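Local coordinates for protein O-ureido-L-serine synthase (PDB 3X43) that adds hydroxyurea to O-acetyl-L-serine with pyridoxal 5'-phosphate as cofactor, giving O-ureido-L-serine for D-cycloserine biosynthesis, and also forms L-cysteine from sulfide, at residues V29-E34 with L286-P291; D170-G175 with V196-L201; D243-R248 with S299-D304. All coordinates share one frame; numbering follows the deposited sequence.

Overall arrangement
Early in the chain, strand 27-33 forms, and contact 1 closes a long loop of some 250 residues when strand 284-290 returns to pair with it. Within that loop lies contact 2, a short closure in which strand 197-203 joins strand 171-175 after a single intervening helix. Contacts 1 and 2 share one sheet: strands 284-290 and 171-175 are neighbours, Met289 packs on Phe172, and the contact centres are about 10 Å apart. Contact 3 opens after contact 2 has closed and crosses contact 1 along the chain, tying the start of helix 244-258 to the late loop 299-304, about 19 Å from contact 1 between centres.

Contact 1: V29-E34 with L286-P291; sequences VYVKVE and LLAMLP. With PLP (pyridoxal-5'-phosphate), chain J.
Lys32 and Met289 leave their strands in the same direction, the thioether lying along the aliphatic part of the lysine with SD 3.9 Å from Lys32 CB. Bends at chi2 and chi3 (-68° and -54°) fold the methionine so that its methyl reaches Glu34, and CE rests 3.8 Å from Glu34 CG. The charged ends of Lys32 and Glu34 are engaged beyond this group: Lys32 NZ forms a salt bridge with Glu159, while the Glu34 carboxylate binds Thr14, Asn37 and Arg45. On the face that Lys32 and Met289 share, Leu287 CD1 lies 4.1 Å from Tyr30 CB, whereas the tyrosine ring leads away from the neighbouring strand.

The two segments are adjacent parallel strands in the mixed sheet of the larger domain of this fold type II PLP enzyme, in register from Val29 opposite Leu286 to Val33 opposite Leu290. Five backbone bonds join them, from Tyr30 N to Leu286 O (2.7 Å) at one end to Glu34 N to Leu290 O (2.9 Å) at the other, and the donors alternate between the strands.

The other face is apolar. Val29 CG2 approaches Leu286 CD1 at an oblique angle, and Val31 and Ala288 share this face farther along. Leu290 also lies here and reaches Val33, whose CG2 is 4.0 Å from Leu290 CD2; the closer fit of Leu290 against Val31 is doubtful in the model. Helix 264-279 covers part of this face through Ile276 on Leu286 and Thr269 on Ala288. Where the strand runs out, Pro291 belongs to the cofactor pocket: its CB sits 3.4 Å from N1 of the pyridoxal phosphate ring, and the proline also touches Ser265, which hydrogen-bonds the cofactor.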
loop_
_atom_site.group_PDB
_atom_site.type_symbol
_atom_site.label_atom_id
_atom_site.label_comp_id
_atom_site.label_asym_id
_atom_site.label_seq_id
_atom_site.Cartn_x
_atom_site.Cartn_y
_atom_site.Cartn_z
ATOM N N VAL B 29 5.026 -1.406 -22.838
ATOM C CA VAL B 29 3.616 -1.067 -22.790
ATOM C C VAL B 29 3.019 -1.484 -21.451
ATOM O O VAL B 29 2.931 -2.677 -21.140
ATOM C CB VAL B 29 2.844 -1.765 -23.921
ATOM C CG1 VAL B 29 1.339 -1.559 -23.741
ATOM C CG2 VAL B 29 3.305 -1.222 -25.264
ATOM N N TYR B 30 2.613 -0.496 -20.658
ATOM C CA TYR B 30 2.014 -0.760 -19.358
ATOM C C TYR B 30 0.510 -0.651 -19.467
ATOM O O TYR B 30 -0.025 0.025 -20.352
ATOM C CB TYR B 30 2.523 0.226 -18.312
ATOM C CG TYR B 30 3.941 -0.031 -17.883
ATOM C CD1 TYR B 30 5.009 0.544 -18.574
ATOM C CD2 TYR B 30 4.217 -0.813 -16.773
ATOM C CE1 TYR B 30 6.324 0.346 -18.149
ATOM C CE2 TYR B 30 5.518 -1.017 -16.342
ATOM C CZ TYR B 30 6.568 -0.430 -17.031
ATOM O OH TYR B 30 7.856 -0.586 -16.583
ATOM N N VAL B 31 -0.181 -1.294 -18.539
ATOM C CA VAL B 31 -1.620 -1.296 -18.596
ATOM C C VAL B 31 -2.271 -1.080 -17.221
ATOM O O VAL B 31 -1.801 -1.618 -16.220
ATOM C CB VAL B 31 -2.020 -2.629 -19.262
ATOM C CG1 VAL B 31 -2.565 -3.616 -18.244
ATOM C CG2 VAL B 31 -2.940 -2.361 -20.415
ATOM N N LYS B 32 -3.337 -0.272 -17.177
ATOM C CA LYS B 32 -4.064 0.016 -15.928
ATOM C C LYS B 32 -5.341 -0.821 -15.833
ATOM O O LYS B 32 -6.278 -0.614 -16.593
ATOM C CB LYS B 32 -4.420 1.504 -15.848
ATOM C CG LYS B 32 -4.690 1.999 -14.420
ATOM C CD LYS B 32 -4.258 3.442 -14.257
ATOM C CE LYS B 32 -4.834 4.074 -13.006
ATOM N NZ LYS B 32 -4.441 3.358 -11.761
ATOM N N VAL B 33 -5.380 -1.758 -14.890
ATOM C CA VAL B 33 -6.527 -2.657 -14.732
ATOM C C VAL B 33 -7.627 -2.125 -13.806
ATOM O O VAL B 33 -7.545 -2.263 -12.593
ATOM C CB VAL B 33 -6.051 -4.042 -14.211
ATOM C CG1 VAL B 33 -7.068 -5.110 -14.524
ATOM C CG2 VAL B 33 -4.716 -4.382 -14.829
ATOM N N GLU B 34 -8.668 -1.541 -14.389
ATOM C CA GLU B 34 -9.765 -0.997 -13.599
ATOM C C GLU B 34 -10.754 -2.048 -13.117
ATOM O O GLU B 34 -11.732 -1.725 -12.444
ATOM C CB GLU B 34 -10.498 0.083 -14.388
ATOM C CG GLU B 34 -9.679 1.369 -14.548
ATOM C CD GLU B 34 -9.523 2.141 -13.237
ATOM O OE1 GLU B 34 -8.396 2.572 -12.926
ATOM O OE2 GLU B 34 -10.527 2.318 -12.517
ATOM N N LEU B 286 4.430 3.216 -23.245
ATOM C CA LEU B 286 3.023 3.538 -23.449
ATOM C C LEU B 286 2.161 3.039 -22.295
ATOM O O LEU B 286 2.488 2.044 -21.650
ATOM C CB LEU B 286 2.530 2.917 -24.757
ATOM C CG LEU B 286 3.206 3.444 -26.030
ATOM C CD1 LEU B 286 4.314 2.483 -26.467
ATOM C CD2 LEU B 286 2.172 3.606 -27.128
ATOM N N LEU B 287 1.059 3.735 -22.032
ATOM C CA LEU B 287 0.142 3.330 -20.970
ATOM C C LEU B 287 -1.259 3.255 -21.560
ATOM O O LEU B 287 -1.726 4.198 -22.191
ATOM C CB LEU B 287 0.163 4.333 -19.810
ATOM C CG LEU B 287 -0.888 4.096 -18.715
ATOM C CD1 LEU B 287 -0.781 2.678 -18.209
ATOM C CD2 LEU B 287 -0.669 5.068 -17.560
ATOM N N ALA B 288 -1.920 2.125 -21.367
ATOM C CA ALA B 288 -3.260 1.935 -21.889
ATOM C C ALA B 288 -4.225 1.643 -20.739
ATOM O O ALA B 288 -3.856 0.972 -19.775
ATOM C CB ALA B 288 -3.260 0.781 -22.883
ATOM N N MET B 289 -5.452 2.155 -20.848
ATOM C CA MET B 289 -6.487 1.949 -19.826
ATOM C C MET B 289 -7.321 0.705 -20.117
ATOM O O MET B 289 -7.814 0.535 -21.224
ATOM C CB MET B 289 -7.442 3.150 -19.761
ATOM C CG MET B 289 -6.838 4.454 -19.244
ATOM S SD MET B 289 -6.381 4.428 -17.493
ATOM C CE MET B 289 -7.904 3.919 -16.694
ATOM N N LEU B 290 -7.487 -0.146 -19.107
ATOM C CA LEU B 290 -8.276 -1.376 -19.200
ATOM C C LEU B 290 -9.506 -1.088 -18.318
ATOM O O LEU B 290 -9.510 -1.377 -17.125
ATOM C CB LEU B 290 -7.474 -2.543 -18.621
ATOM C CG LEU B 290 -6.632 -3.400 -19.565
ATOM C CD1 LEU B 290 -5.852 -2.527 -20.526
ATOM C CD2 LEU B 290 -5.705 -4.267 -18.742
ATOM N N PRO B 291 -10.577 -0.560 -18.914
ATOM C CA PRO B 291 -11.788 -0.221 -18.159
ATOM C C PRO B 291 -12.572 -1.248 -17.352
ATOM O O PRO B 291 -13.175 -0.891 -16.342
ATOM C CB PRO B 291 -12.669 0.491 -19.198
ATOM C CG PRO B 291 -11.712 0.862 -20.328
ATOM C CD PRO B 291 -10.732 -0.265 -20.349
HETATM N N1 PLP J . -15.102 1.230 -21.449
HETATM C C2 PLP J . -16.109 0.690 -20.642
HETATM C C2A PLP J . -16.441 -0.786 -20.670
HETATM C C3 PLP J . -16.783 1.554 -19.824
HETATM O O3 PLP J . -17.724 1.101 -18.974
HETATM C C4 PLP J . -16.439 2.932 -19.848
HETATM C C4A PLP J . -17.173 3.921 -18.853
HETATM C C5 PLP J . -15.408 3.394 -20.714
HETATM C C6 PLP J . -14.768 2.529 -21.476
HETATM C C5A PLP J . -15.093 4.869 -20.953
HETATM O O4P PLP J . -14.677 5.573 -19.776
HETATM P P PLP J . -15.106 7.077 -19.465
HETATM O O1P PLP J . -16.561 7.073 -19.340
HETATM O O2P PLP J . -14.455 7.466 -18.219
HETATM O O3P PLP J . -14.646 7.892 -20.587
#

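Contact 2: D170-G175 with V196-L201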
loop_
_atom_site.group_PDB
_atom_site.type_symbol
_atom_site.label_atom_id
_atom_site.label_comp_id
_atom_site.label_asym_id
_atom_site.label_seq_id
_atom_site.Cartn_x
_atom_site.Cartn_y
_atom_site.Cartn_z
ATOM N N ASP B 170 5.623 8.001 -22.486
ATOM C CA ASP B 170 5.480 8.762 -23.720
ATOM C C ASP B 170 4.064 8.849 -24.273
ATOM O O ASP B 170 3.729 9.826 -24.927
ATOM C CB ASP B 170 6.409 8.189 -24.802
ATOM C CG ASP B 170 7.861 8.112 -24.348
ATOM O OD1 ASP B 170 8.441 9.177 -24.026
ATOM O OD2 ASP B 170 8.426 6.990 -24.313
ATOM N N HIS B 171 3.241 7.834 -24.022
ATOM C CA HIS B 171 1.863 7.817 -24.530
ATOM C C HIS B 171 0.839 7.308 -23.525
ATOM O O HIS B 171 1.069 6.313 -22.833
ATOM C CB HIS B 171 1.747 6.925 -25.769
ATOM C CG HIS B 171 2.670 7.301 -26.882
ATOM N ND1 HIS B 171 2.227 7.905 -28.038
ATOM C CD2 HIS B 171 4.007 7.141 -27.026
ATOM C CE1 HIS B 171 3.253 8.104 -28.846
ATOM N NE2 HIS B 171 4.344 7.648 -28.256
ATOM N N PHE B 172 -0.302 7.986 -23.467
ATOM C CA PHE B 172 -1.386 7.577 -22.581
ATOM C C PHE B 172 -2.586 7.367 -23.492
ATOM O O PHE B 172 -3.093 8.324 -24.065
ATOM C CB PHE B 172 -1.698 8.658 -21.545
ATOM C CG PHE B 172 -2.976 8.410 -20.791
ATOM C CD1 PHE B 172 -3.048 7.409 -19.835
ATOM C CD2 PHE B 172 -4.120 9.142 -21.081
ATOM C CE1 PHE B 172 -4.251 7.137 -19.180
ATOM C CE2 PHE B 172 -5.316 8.879 -20.437
ATOM C CZ PHE B 172 -5.381 7.874 -19.486
ATOM N N VAL B 173 -3.028 6.118 -23.624
ATOM C CA VAL B 173 -4.141 5.779 -24.505
ATOM C C VAL B 173 -5.462 5.449 -23.828
ATOM O O VAL B 173 -5.531 4.627 -22.910
ATOM C CB VAL B 173 -3.780 4.582 -25.403
ATOM C CG1 VAL B 173 -4.833 4.420 -26.497
ATOM C CG2 VAL B 173 -2.401 4.785 -26.008
ATOM N N THR B 174 -6.527 6.076 -24.302
ATOM C CA THR B 174 -7.836 5.808 -23.730
ATOM C C THR B 174 -8.959 6.076 -24.711
ATOM O O THR B 174 -8.812 6.853 -25.657
ATOM C CB THR B 174 -8.090 6.664 -22.468
ATOM O OG1 THR B 174 -9.371 6.338 -21.923
ATOM C CG2 THR B 174 -8.068 8.134 -22.808
ATOM N N GLY B 175 -10.073 5.400 -24.490
ATOM C CA GLY B 175 -11.237 5.625 -25.316
ATOM C C GLY B 175 -12.124 6.475 -24.423
ATOM O O GLY B 175 -11.727 6.816 -23.305
ATOM N N VAL B 196 3.958 13.887 -22.435
ATOM C CA VAL B 196 3.151 12.682 -22.633
ATOM C C VAL B 196 2.032 13.005 -23.616
ATOM O O VAL B 196 1.279 13.949 -23.407
ATOM C CB VAL B 196 2.496 12.193 -21.307
ATOM C CG1 VAL B 196 1.656 10.947 -21.558
ATOM C CG2 VAL B 196 3.555 11.897 -20.289
ATOM N N ARG B 197 1.932 12.226 -24.688
ATOM C CA ARG B 197 0.887 12.431 -25.685
ATOM C C ARG B 197 -0.398 11.744 -25.225
ATOM O O ARG B 197 -0.402 10.543 -24.951
ATOM C CB ARG B 197 1.301 11.856 -27.051
ATOM C CG ARG B 197 2.763 12.082 -27.436
ATOM C CD ARG B 197 2.953 13.331 -28.299
ATOM N NE ARG B 197 1.941 13.458 -29.349
ATOM C CZ ARG B 197 1.647 14.596 -29.981
ATOM N NH1 ARG B 197 2.286 15.720 -29.675
ATOM N NH2 ARG B 197 0.697 14.614 -30.911
ATOM N N VAL B 198 -1.479 12.517 -25.129
ATOM C CA VAL B 198 -2.777 11.996 -24.724
ATOM C C VAL B 198 -3.451 11.480 -25.996
ATOM O O VAL B 198 -3.801 12.254 -26.889
ATOM C CB VAL B 198 -3.637 13.112 -24.068
ATOM C CG1 VAL B 198 -5.027 12.588 -23.723
ATOM C CG2 VAL B 198 -2.948 13.619 -22.820
ATOM N N VAL B 199 -3.618 10.168 -26.078
ATOM C CA VAL B 199 -4.206 9.544 -27.250
ATOM C C VAL B 199 -5.635 9.086 -27.002
ATOM O O VAL B 199 -5.879 8.191 -26.193
ATOM C CB VAL B 199 -3.367 8.326 -27.681
ATOM C CG1 VAL B 199 -3.898 7.758 -28.980
ATOM C CG2 VAL B 199 -1.897 8.730 -27.825
ATOM N N ALA B 200 -6.581 9.700 -27.705
ATOM C CA ALA B 200 -7.983 9.341 -27.556
ATOM C C ALA B 200 -8.462 8.596 -28.792
ATOM O O ALA B 200 -8.334 9.083 -29.916
ATOM C CB ALA B 200 -8.826 10.592 -27.331
ATOM N N LEU B 201 -9.022 7.412 -28.579
ATOM C CA LEU B 201 -9.501 6.607 -29.681
ATOM C C LEU B 201 -11.014 6.575 -29.754
ATOM O O LEU B 201 -11.701 6.789 -28.759
ATOM C CB LEU B 201 -8.953 5.181 -29.563
ATOM C CG LEU B 201 -9.508 4.276 -28.463
ATOM C CD1 LEU B 201 -10.783 3.596 -28.929
ATOM C CD2 LEU B 201 -8.467 3.240 -28.108
#
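Phe172 and Val199 are joined through their backbones, Val199 N donating to Phe172 O (2.8 Å), on the two parallel strands of a beta-alpha-beta crossover connected by helix 180-192. The in-register pairing is carried by five such bonds, among them Thr174 N to Val199 O (2.9 Å).

The close-packed part runs from the middle to the C-terminal end, on the face of Val173, Val199 and Leu201. The two valines are directly paired, with Val173 CG2 4.0 Å from Val199 CB. Beyond them Leu201 CD2 lies crosswise to Val173, 4.1 Å from its CG1. The leucine chi1 of 72° sets CG between the backbone N and the carbonyl carbon, bringing CG to 3.8 Å from the CA of Gly175. The opposite face carries a looser apolar patch, in which Val198 CG1 comes to the edge of the Phe172 ring and Val196 CG1 meets Phe172 CB. Helix 264-279 packs Thr272 on Val173, Val199 and Leu201, while helix 180-192 covers Phe172 with Val185 and Leu189, and Val198 with Leu182.

At the N-terminal end Asp170, His171 and Arg197 are partly exposed. Arg197 CG lies over one face of the imidazole, but the guanidinium and ring planes are 68° apart. The arginine chain kinks past CG and leads the guanidinium off to a salt bridge with Asp238, and the Asp170 carboxylate pairs with Arg168. The backbone pairing still holds there, Arg197 N bonding to Asp170 O, though the donor stands 38° above the carbonyl plane.

Gly175 leads into the glycine- and threonine-rich loop Gly177-Thr181 that binds the cofactor. At the threshold of that loop, Thr174 OG1 donates to Gly175 O at 2.8 Å, in the carbonyl plane and on a lone pair.

Contact 3: D243-R248 with S299-D304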
loop_
_atom_site.group_PDB
_atom_site.type_symbol
_atom_site.label_atom_id
_atom_site.label_comp_id
_atom_site.label_asym_id
_atom_site.label_seq_id
_atom_site.Cartn_x
_atom_site.Cartn_y
_atom_site.Cartn_z
ATOM N N ASP B 243 -10.843 -0.341 -35.077
ATOM C CA ASP B 243 -11.797 -1.322 -35.574
ATOM C C ASP B 243 -12.277 -2.184 -34.417
ATOM O O ASP B 243 -11.472 -2.674 -33.631
ATOM C CB ASP B 243 -11.108 -2.184 -36.646
ATOM C CG ASP B 243 -11.970 -3.342 -37.120
ATOM O OD1 ASP B 243 -11.579 -4.508 -36.889
ATOM O OD2 ASP B 243 -13.035 -3.089 -37.728
ATOM N N GLU B 244 -13.587 -2.369 -34.311
ATOM C CA GLU B 244 -14.133 -3.176 -33.227
ATOM C C GLU B 244 -13.621 -4.610 -33.277
ATOM O O GLU B 244 -13.474 -5.254 -32.243
ATOM C CB GLU B 244 -15.661 -3.172 -33.265
ATOM C CG GLU B 244 -16.252 -3.826 -34.494
ATOM C CD GLU B 244 -17.770 -3.749 -34.515
ATOM O OE1 GLU B 244 -18.401 -4.652 -35.108
ATOM O OE2 GLU B 244 -18.331 -2.794 -33.938
ATOM N N VAL B 245 -13.343 -5.116 -34.473
ATOM C CA VAL B 245 -12.848 -6.480 -34.571
ATOM C C VAL B 245 -11.412 -6.548 -34.071
ATOM O O VAL B 245 -11.059 -7.445 -33.302
ATOM C CB VAL B 245 -12.937 -7.019 -36.015
ATOM C CG1 VAL B 245 -12.236 -8.363 -36.108
ATOM C CG2 VAL B 245 -14.403 -7.168 -36.419
ATOM N N THR B 246 -10.583 -5.599 -34.489
ATOM C CA THR B 246 -9.199 -5.591 -34.034
ATOM C C THR B 246 -9.174 -5.446 -32.509
ATOM O O THR B 246 -8.340 -6.045 -31.837
ATOM C CB THR B 246 -8.396 -4.431 -34.653
ATOM O OG1 THR B 246 -8.341 -4.584 -36.074
ATOM C CG2 THR B 246 -6.974 -4.426 -34.110
ATOM N N ALA B 247 -10.101 -4.662 -31.968
ATOM C CA ALA B 247 -10.180 -4.452 -30.524
ATOM C C ALA B 247 -10.626 -5.723 -29.798
ATOM O O ALA B 247 -10.095 -6.057 -28.739
ATOM C CB ALA B 247 -11.135 -3.306 -30.210
ATOM N N ARG B 248 -11.602 -6.425 -30.366
ATOM C CA ARG B 248 -12.111 -7.658 -29.773
ATOM C C ARG B 248 -11.000 -8.698 -29.770
ATOM O O ARG B 248 -10.784 -9.395 -28.773
ATOM C CB ARG B 248 -13.290 -8.183 -30.589
ATOM C CG ARG B 248 -14.088 -9.292 -29.918
ATOM C CD ARG B 248 -13.503 -10.665 -30.217
ATOM N NE ARG B 248 -13.015 -10.766 -31.591
ATOM C CZ ARG B 248 -13.746 -11.194 -32.618
ATOM N NH1 ARG B 248 -15.009 -11.567 -32.433
ATOM N NH2 ARG B 248 -13.215 -11.243 -33.835
ATOM N N SER B 299 -21.422 -13.276 -23.139
ATOM C CA SER B 299 -22.527 -13.364 -24.083
ATOM C C SER B 299 -22.538 -12.232 -25.091
ATOM O O SER B 299 -23.594 -11.681 -25.399
ATOM C CB SER B 299 -23.854 -13.389 -23.331
ATOM O OG SER B 299 -24.044 -14.646 -22.707
ATOM N N THR B 300 -21.361 -11.888 -25.604
ATOM C CA THR B 300 -21.235 -10.815 -26.582
ATOM C C THR B 300 -20.286 -11.237 -27.691
ATOM O O THR B 300 -19.778 -12.357 -27.686
ATOM C CB THR B 300 -20.708 -9.524 -25.932
ATOM O OG1 THR B 300 -19.376 -9.742 -25.451
ATOM C CG2 THR B 300 -21.607 -9.107 -24.775
ATOM N N PHE B 301 -20.025 -10.340 -28.634
ATOM C CA PHE B 301 -19.162 -10.689 -29.750
ATOM C C PHE B 301 -17.698 -10.920 -29.381
ATOM O O PHE B 301 -16.873 -11.235 -30.241
ATOM C CB PHE B 301 -19.351 -9.654 -30.878
ATOM C CG PHE B 301 -18.154 -8.789 -31.161
ATOM C CD1 PHE B 301 -17.479 -8.903 -32.374
ATOM C CD2 PHE B 301 -17.760 -7.800 -30.268
ATOM C CE1 PHE B 301 -16.435 -8.040 -32.700
ATOM C CE2 PHE B 301 -16.715 -6.930 -30.587
ATOM C CZ PHE B 301 -16.053 -7.049 -31.806
ATOM N N LEU B 302 -17.382 -10.790 -28.094
ATOM C CA LEU B 302 -16.021 -11.027 -27.619
ATOM C C LEU B 302 -15.816 -12.535 -27.560
ATOM O O LEU B 302 -14.690 -13.021 -27.568
ATOM C CB LEU B 302 -15.815 -10.435 -26.222
ATOM C CG LEU B 302 -14.393 -10.254 -25.655
ATOM C CD1 LEU B 302 -14.206 -11.200 -24.486
ATOM C CD2 LEU B 302 -13.323 -10.495 -26.719
ATOM N N PHE B 303 -16.920 -13.272 -27.497
ATOM C CA PHE B 303 -16.856 -14.726 -27.446
ATOM C C PHE B 303 -17.511 -15.378 -28.664
ATOM O O PHE B 303 -17.929 -16.537 -28.623
ATOM C CB PHE B 303 -17.494 -15.228 -26.151
ATOM C CG PHE B 303 -16.545 -15.242 -24.994
ATOM C CD1 PHE B 303 -16.271 -14.072 -24.291
ATOM C CD2 PHE B 303 -15.882 -16.411 -24.639
ATOM C CE1 PHE B 303 -15.344 -14.064 -23.253
ATOM C CE2 PHE B 303 -14.953 -16.418 -23.604
ATOM C CZ PHE B 303 -14.680 -15.238 -22.908
ATOM N N ASP B 304 -17.592 -14.616 -29.750
ATOM C CA ASP B 304 -18.163 -15.111 -30.993
ATOM C C ASP B 304 -17.055 -15.825 -31.753
ATOM O O ASP B 304 -16.006 -15.241 -32.045
ATOM C CB ASP B 304 -18.702 -13.952 -31.838
ATOM C CG ASP B 304 -20.103 -13.533 -31.428
ATOM O OD1 ASP B 304 -20.619 -12.546 -31.998
ATOM O OD2 ASP B 304 -20.687 -14.189 -30.537
#
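The N-terminal end of helix 244-258 meets loop 299-304 at a single close backbone approach, with the CA atoms of Arg248 and Leu302 5.6 Å apart. Arg248 and Phe301 dominate the interface. The arginine climbs over the phenylalanine: its CG stands above one face of the ring, 3.7 Å from the centroid and 18° off the normal, a CH-pi contact displaced toward the rim. With CG anti to the backbone N (chi1 -168°), two kinks farther out turn the chain back on Phe301, so that the guanidinium lies over CE1 with its plane turned 30° from that of the ring.

The same curl brings Arg248 NH1 to Phe301 O, a hydrogen bond of 2.9 Å close to the guanidinium plane and nearly in line with the carbonyl bond. One residue is thus held at both ends, its ring by the arginine's methylenes and its carbonyl by the terminal nitrogen. At the ring's edge, Glu244 O comes within 3.2 Å of Phe301 CZ, and Val245 CG2 adds a peripheral contact with CE1. Leu302 also packs on the arginine with a methyl, CD2, set 3.5 Å from Arg248 CG.

Before the helix begins, Asp243 serves as N-cap: its OD1 accepts from Thr246 N at 2.8 Å. Glu244 directs its carboxylate elsewhere, to the backbone amide of Gln218.

A second arginine of the helix, Arg252, joins it to the loop by donating to the carbonyl oxygens of Leu302 and Asp304. Helix 264-279 packs against both segments, with Ala268 on Ala247 and Ile264 on both Phe301 and Leu302; helix 244-258 itself follows directly on strand 238-242, one edge of the mixed sheet within this chain.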